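Local coordinates for protein oxidoreductase (Azotobacter vinelandii, PDB 7D5M) that binds NAD+ in a Rossmann-fold domain and, as a homologue of inositol dehydrogenase, probably oxidises a polyol or related substrate, at residues A[27-32]-A[112-117]; A[87-92]-A[335-340]. All coordinates share one frame; numbering follows the deposited sequence.

Contact 1: residues A[27-32]-A[112-117]. With NAD (nicotinamide-adenine-dinucleotide), chain B.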
# COMPACT_ATOMS: atom_id res chain seq x y z
N TYR A 27 5.13 31.10 -2.57
CA TYR A 27 6.39 30.48 -3.05
C TYR A 27 6.14 29.59 -4.28
O TYR A 27 6.91 29.67 -5.25
CB TYR A 27 7.09 29.70 -1.95
CG TYR A 27 8.33 29.04 -2.49
CD1 TYR A 27 9.40 29.82 -2.91
CD2 TYR A 27 8.39 27.68 -2.72
CE1 TYR A 27 10.53 29.24 -3.48
CE2 TYR A 27 9.51 27.09 -3.28
CZ TYR A 27 10.58 27.87 -3.66
OH TYR A 27 11.69 27.31 -4.22
N ILE A 28 5.13 28.73 -4.25
CA ILE A 28 4.92 27.78 -5.38
C ILE A 28 4.59 28.57 -6.65
O ILE A 28 5.05 28.17 -7.73
CB ILE A 28 3.91 26.67 -5.06
CG1 ILE A 28 3.91 25.63 -6.19
CG2 ILE A 28 2.51 27.22 -4.80
CD1 ILE A 28 3.32 24.31 -5.80
N HIS A 29 3.89 29.70 -6.56
CA HIS A 29 3.69 30.59 -7.73
C HIS A 29 5.04 30.95 -8.35
O HIS A 29 5.19 30.81 -9.58
CB HIS A 29 2.92 31.85 -7.36
CG HIS A 29 1.45 31.63 -7.29
ND1 HIS A 29 0.63 31.77 -8.39
CD2 HIS A 29 0.65 31.26 -6.26
CE1 HIS A 29 -0.62 31.51 -8.04
NE2 HIS A 29 -0.63 31.21 -6.74
N ARG A 30 5.96 31.46 -7.54
CA ARG A 30 7.28 31.93 -8.02
C ARG A 30 8.11 30.74 -8.50
O ARG A 30 8.78 30.85 -9.53
CB ARG A 30 8.01 32.72 -6.94
CG ARG A 30 7.35 34.05 -6.62
CD ARG A 30 8.16 34.87 -5.63
NE ARG A 30 8.28 34.25 -4.32
CZ ARG A 30 7.39 34.36 -3.34
NH1 ARG A 30 6.28 35.05 -3.52
NH2 ARG A 30 7.60 33.75 -2.19
N SER A 31 8.13 29.65 -7.74
CA SER A 31 8.91 28.45 -8.11
C SER A 31 8.52 28.01 -9.53
O SER A 31 9.42 27.78 -10.35
CB SER A 31 8.72 27.36 -7.09
OG SER A 31 9.69 26.34 -7.27
N ALA A 32 7.22 27.95 -9.82
CA ALA A 32 6.68 27.48 -11.11
C ALA A 32 6.88 28.54 -12.20
O ALA A 32 7.23 28.17 -13.33
CB ALA A 32 5.22 27.13 -10.94
N VAL A 112 -2.82 35.52 -13.83
CA VAL A 112 -3.00 34.19 -13.20
C VAL A 112 -3.66 34.45 -11.85
O VAL A 112 -3.04 35.11 -10.99
CB VAL A 112 -1.69 33.42 -13.04
CG1 VAL A 112 -1.95 32.07 -12.39
CG2 VAL A 112 -0.99 33.25 -14.38
N CYS A 113 -4.90 33.99 -11.69
CA CYS A 113 -5.72 34.28 -10.50
C CYS A 113 -5.82 33.01 -9.65
O CYS A 113 -6.13 31.94 -10.19
CB CYS A 113 -7.09 34.81 -10.85
SG CYS A 113 -8.01 35.39 -9.39
N GLU A 114 -5.52 33.15 -8.37
CA GLU A 114 -5.72 32.06 -7.40
C GLU A 114 -7.20 31.70 -7.34
O GLU A 114 -8.05 32.59 -7.51
CB GLU A 114 -5.19 32.45 -6.03
CG GLU A 114 -3.84 31.85 -5.76
CD GLU A 114 -3.76 30.35 -5.97
OE1 GLU A 114 -4.79 29.71 -6.33
OE2 GLU A 114 -2.67 29.83 -5.80
N LYS A 115 -7.49 30.41 -7.16
CA LYS A 115 -8.89 29.95 -6.98
C LYS A 115 -9.36 30.42 -5.60
O LYS A 115 -8.56 30.47 -4.68
CB LYS A 115 -8.98 28.44 -7.18
CG LYS A 115 -8.09 27.62 -6.26
CD LYS A 115 -8.66 26.26 -5.94
CE LYS A 115 -9.40 26.20 -4.62
NZ LYS A 115 -8.52 26.57 -3.49
N PRO A 116 -10.62 30.86 -5.44
CA PRO A 116 -11.57 30.98 -6.53
C PRO A 116 -11.46 32.34 -7.23
O PRO A 116 -10.96 33.28 -6.66
CB PRO A 116 -12.91 30.85 -5.79
CG PRO A 116 -12.66 31.61 -4.51
CD PRO A 116 -11.20 31.35 -4.17
N LEU A 117 -11.94 32.40 -8.47
CA LEU A 117 -12.02 33.65 -9.25
C LEU A 117 -12.64 34.75 -8.39
O LEU A 117 -12.16 35.89 -8.44
CB LEU A 117 -12.87 33.36 -10.49
CG LEU A 117 -12.44 33.99 -11.80
CD1 LEU A 117 -10.94 33.84 -12.03
CD2 LEU A 117 -13.22 33.37 -12.94
PA NAD B . -2.30 33.65 3.15
O1A NAD B . -3.17 34.37 4.12
O2A NAD B . -1.35 32.59 3.61
O5B NAD B . -1.48 34.75 2.30
C5B NAD B . -2.05 36.03 1.92
C4B NAD B . -0.93 36.91 1.42
O4B NAD B . -1.46 38.04 0.68
C3B NAD B . -0.04 37.52 2.51
O3B NAD B . 1.29 37.64 2.03
C2B NAD B . -0.71 38.89 2.72
O2B NAD B . 0.12 39.86 3.31
C1B NAD B . -1.01 39.24 1.27
N9A NAD B . -2.05 40.24 1.09
C8A NAD B . -3.28 40.26 1.70
N7A NAD B . -4.05 41.23 1.28
C5A NAD B . -3.29 41.89 0.33
C6A NAD B . -3.56 43.01 -0.49
N6A NAD B . -4.73 43.66 -0.48
N1A NAD B . -2.59 43.40 -1.35
C2A NAD B . -1.43 42.73 -1.35
N3A NAD B . -1.07 41.66 -0.64
C4A NAD B . -2.06 41.28 0.19
O3 NAD B . -3.21 32.98 2.00
PN NAD B . -2.90 31.69 1.06
O1N NAD B . -3.24 30.43 1.80
O2N NAD B . -1.52 31.84 0.49
O5D NAD B . -3.99 31.86 -0.10
C5D NAD B . -4.02 33.01 -0.95
C4D NAD B . -4.90 32.65 -2.12
O4D NAD B . -4.38 31.45 -2.74
C3D NAD B . -6.35 32.32 -1.73
O3D NAD B . -7.22 32.76 -2.75
C2D NAD B . -6.33 30.79 -1.62
O2D NAD B . -7.60 30.20 -1.84
C1D NAD B . -5.37 30.43 -2.75
N1N NAD B . -4.69 29.11 -2.60
C2N NAD B . -4.72 28.22 -3.66
C3N NAD B . -4.14 26.96 -3.54
C7N NAD B . -4.07 26.10 -4.78
O7N NAD B . -4.28 26.63 -5.88
N7N NAD B . -3.75 24.82 -4.64
C4N NAD B . -3.64 26.56 -2.29
C5N NAD B . -3.63 27.47 -1.23
C6N NAD B . -4.02 28.77 -1.46
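The imidazole of H29 presents its edge to E114: the carboxylate carbon CD lies in the ring plane, and the planes of ring and carboxylate stand 84° apart. Elsewhere on this ring W333 packs edge-to-face. One short hydrogen bond carries the contact, from H29 NE2 to E114 OE2 at 2.6 Å, with an N-H...acceptor angle of 149°. The nitrogen arrives from above the carboxylate plane, and OE2 lies somewhat off the plane of the ring. The other ring nitrogen, ND1, is hydrogen-bonded to Y337, so both nitrogens of a buried imidazole are engaged and its rotation is fixed. In the Rossmann fold of the GFO/IDH/MocA family, helix 26-34 follows the first strand, and 112-117 leads from the end of strand 110-113 into the Glu-Lys-Pro segment, with a cis peptide bond before P116. E114 and K115 line the NAD pocket, which helix 26-34 reaches through the bond from H29 to E114. A bend at chi2 (-52°) brings the E114 carboxylate up to the rim of the nicotinamide, OE1 lying 3.1 Å from NAD C2N. The anti lone pair of OE1 accepts K115 N at 2.9 Å, and T141 bonds the same oxygen, so the carboxylate is held at both ends. With the carboxylate cut back to an alanine, H29 NE2, K115 N and T141 OG1 would probably lose their shared partner, and a gap would open beside C2N of the nicotinamide. K115 O approaches NAD O2D at 3.0 Å.

Contact 2: residues A[87-92]-A[335-340]. With NAD (nicotinamide-adenine-dinucleotide), chain B.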
# COMPACT_ATOMS: atom_id res chain seq x y z
N ALA A 87 2.12 40.81 -17.17
CA ALA A 87 1.25 39.84 -16.49
C ALA A 87 1.42 39.93 -14.97
O ALA A 87 2.47 40.41 -14.48
CB ALA A 87 1.53 38.46 -17.02
N VAL A 88 0.39 39.51 -14.25
CA VAL A 88 0.35 39.57 -12.77
C VAL A 88 -0.32 38.30 -12.25
O VAL A 88 -1.35 37.89 -12.81
CB VAL A 88 -0.33 40.87 -12.28
CG1 VAL A 88 -1.76 41.00 -12.79
CG2 VAL A 88 -0.26 40.99 -10.77
N SER A 89 0.27 37.70 -11.22
CA SER A 89 -0.35 36.60 -10.46
C SER A 89 -1.00 37.16 -9.19
O SER A 89 -0.32 37.90 -8.44
CB SER A 89 0.64 35.52 -10.17
OG SER A 89 0.95 34.86 -11.37
N VAL A 90 -2.25 36.78 -8.95
CA VAL A 90 -3.07 37.28 -7.81
C VAL A 90 -3.14 36.17 -6.75
O VAL A 90 -3.80 35.15 -6.99
CB VAL A 90 -4.46 37.73 -8.29
CG1 VAL A 90 -5.31 38.24 -7.14
CG2 VAL A 90 -4.37 38.77 -9.40
N ALA A 91 -2.45 36.35 -5.63
CA ALA A 91 -2.35 35.35 -4.55
C ALA A 91 -2.76 35.99 -3.23
O ALA A 91 -2.20 35.63 -2.19
CB ALA A 91 -0.95 34.80 -4.49
N THR A 92 -3.73 36.90 -3.29
CA THR A 92 -4.31 37.56 -2.10
C THR A 92 -5.41 36.66 -1.56
O THR A 92 -5.76 35.66 -2.16
CB THR A 92 -4.83 38.96 -2.46
OG1 THR A 92 -5.74 38.79 -3.55
CG2 THR A 92 -3.73 39.93 -2.83
N ASN A 335 4.20 22.98 -15.03
CA ASN A 335 3.54 22.55 -16.28
C ASN A 335 2.40 23.52 -16.63
O ASN A 335 2.23 23.80 -17.82
CB ASN A 335 3.09 21.10 -16.18
CG ASN A 335 4.28 20.17 -16.06
OD1 ASN A 335 5.37 20.52 -16.51
ND2 ASN A 335 4.07 18.99 -15.47
N LEU A 336 1.66 24.03 -15.65
CA LEU A 336 0.62 25.05 -15.93
C LEU A 336 1.30 26.37 -16.32
O LEU A 336 0.87 26.99 -17.30
CB LEU A 336 -0.27 25.28 -14.71
CG LEU A 336 -1.13 24.10 -14.26
CD1 LEU A 336 -2.26 24.63 -13.41
CD2 LEU A 336 -1.65 23.26 -15.42
N TYR A 337 2.29 26.80 -15.54
CA TYR A 337 2.86 28.17 -15.68
C TYR A 337 3.56 28.31 -17.04
O TYR A 337 3.47 29.39 -17.63
CB TYR A 337 3.74 28.54 -14.48
CG TYR A 337 3.08 29.51 -13.53
CD1 TYR A 337 3.09 30.87 -13.79
CD2 TYR A 337 2.44 29.09 -12.37
CE1 TYR A 337 2.50 31.78 -12.94
CE2 TYR A 337 1.84 29.99 -11.50
CZ TYR A 337 1.87 31.35 -11.79
OH TYR A 337 1.30 32.28 -10.95
N TYR A 338 4.24 27.28 -17.57
CA TYR A 338 4.89 27.45 -18.90
C TYR A 338 3.79 27.56 -19.95
O TYR A 338 3.97 28.32 -20.91
CB TYR A 338 5.95 26.39 -19.23
CG TYR A 338 5.42 25.15 -19.90
CD1 TYR A 338 4.98 25.17 -21.22
CD2 TYR A 338 5.40 23.94 -19.23
CE1 TYR A 338 4.47 24.03 -21.83
CE2 TYR A 338 4.91 22.79 -19.83
CZ TYR A 338 4.45 22.83 -21.14
OH TYR A 338 3.97 21.70 -21.74
N ARG A 339 2.66 26.87 -19.77
CA ARG A 339 1.52 26.96 -20.72
C ARG A 339 0.91 28.37 -20.62
O ARG A 339 0.55 28.95 -21.68
CB ARG A 339 0.49 25.87 -20.45
CG ARG A 339 0.97 24.48 -20.83
CD ARG A 339 -0.10 23.47 -20.49
NE ARG A 339 0.11 22.15 -21.06
CZ ARG A 339 0.99 21.27 -20.63
NH1 ARG A 339 1.80 21.58 -19.63
NH2 ARG A 339 1.08 20.08 -21.21
N PHE A 340 0.76 28.89 -19.41
CA PHE A 340 0.29 30.29 -19.21
C PHE A 340 1.19 31.24 -20.02
O PHE A 340 0.64 32.08 -20.75
CB PHE A 340 0.26 30.70 -17.74
CG PHE A 340 -0.68 29.93 -16.85
CD1 PHE A 340 -1.83 29.34 -17.35
CD2 PHE A 340 -0.43 29.83 -15.49
CE1 PHE A 340 -2.69 28.65 -16.52
CE2 PHE A 340 -1.30 29.14 -14.66
CZ PHE A 340 -2.43 28.55 -15.18
PA NAD B . -2.30 33.65 3.15
O1A NAD B . -3.17 34.37 4.12
O2A NAD B . -1.35 32.59 3.61
O5B NAD B . -1.48 34.75 2.30
C5B NAD B . -2.05 36.03 1.92
C4B NAD B . -0.93 36.91 1.42
O4B NAD B . -1.46 38.04 0.68
C3B NAD B . -0.04 37.52 2.51
O3B NAD B . 1.29 37.64 2.03
C2B NAD B . -0.71 38.89 2.72
O2B NAD B . 0.12 39.86 3.31
C1B NAD B . -1.01 39.24 1.27
N9A NAD B . -2.05 40.24 1.09
C8A NAD B . -3.28 40.26 1.70
N7A NAD B . -4.05 41.23 1.28
C5A NAD B . -3.29 41.89 0.33
C6A NAD B . -3.56 43.01 -0.49
N6A NAD B . -4.73 43.66 -0.48
N1A NAD B . -2.59 43.40 -1.35
C2A NAD B . -1.43 42.73 -1.35
N3A NAD B . -1.07 41.66 -0.64
C4A NAD B . -2.06 41.28 0.19
O3 NAD B . -3.21 32.98 2.00
PN NAD B . -2.90 31.69 1.06
O1N NAD B . -3.24 30.43 1.80
O2N NAD B . -1.52 31.84 0.49
O5D NAD B . -3.99 31.86 -0.10
C5D NAD B . -4.02 33.01 -0.95
C4D NAD B . -4.90 32.65 -2.12
O4D NAD B . -4.38 31.45 -2.74
C3D NAD B . -6.35 32.32 -1.73
O3D NAD B . -7.22 32.76 -2.75
C2D NAD B . -6.33 30.79 -1.62
O2D NAD B . -7.60 30.20 -1.84
C1D NAD B . -5.37 30.43 -2.75
N1N NAD B . -4.69 29.11 -2.60
C2N NAD B . -4.72 28.22 -3.66
C3N NAD B . -4.14 26.96 -3.54
C7N NAD B . -4.07 26.10 -4.78
O7N NAD B . -4.28 26.63 -5.88
N7N NAD B . -3.75 24.82 -4.64
C4N NAD B . -3.64 26.56 -2.29
C5N NAD B . -3.63 27.47 -1.23
C6N NAD B . -4.02 28.77 -1.46
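Strand 87-91 is the third strand, in chain order, of the parallel Rossmann sheet, and here it meets helix 329-349, a helix from the sequence range of the C-terminal α/β domain that packs back against the nucleotide-binding half. The two are joined by a pair of hydroxyls: S89 OG and Y337 OH lie 2.6 Å apart in a hydrogen bond that either could donate. The backbones stay well separated, with the nearest CA atoms, those of S89 and Y337, 10.4 Å apart, and the long tyrosine spans the distance. S89 OG sits in the plane of the phenol, at the ring's edge, while F340 CD2 rests over one face, 4.0 Å above the plane and toward the rim. On the serine, OG stands beside the backbone N (chi1 -70°), on a CB directed toward the helix. Both hydroxyls are buried and each has a further partner: W14 NE1 bonds S89 OG, and H29 ND1 bonds Y337 OH. Where the strand runs out, its carboxyl end borders the cofactor: T92 CG2 packs against the adenine, 3.7 Å from NAD C4A, and T92 O comes within 3.1 Å of NAD C4D on the nicotinamide ribose.

From the N terminus the chain first lays down 27-32, passes through 87-92, reaches 112-117, and only much later returns at 335-340. Contact 1 closes a loop of 79 residues within the Rossmann domain; contact 2 closes one of 242 residues that extends into the C-terminal part. Their segments alternate, so the two loops cross. Neighbouring parallel strands 87-91 and 110-113 join them through the sheet, with V90 N probably bonded to V112 O at 2.8 Å. A second, probable hydrogen bond, H29 ND1 to Y337 OH at 2.7 Å, links the two contacts into one run of hydrogen-bonded side chains, from the helix-covered face of the sheet to the rim of the nicotinamide.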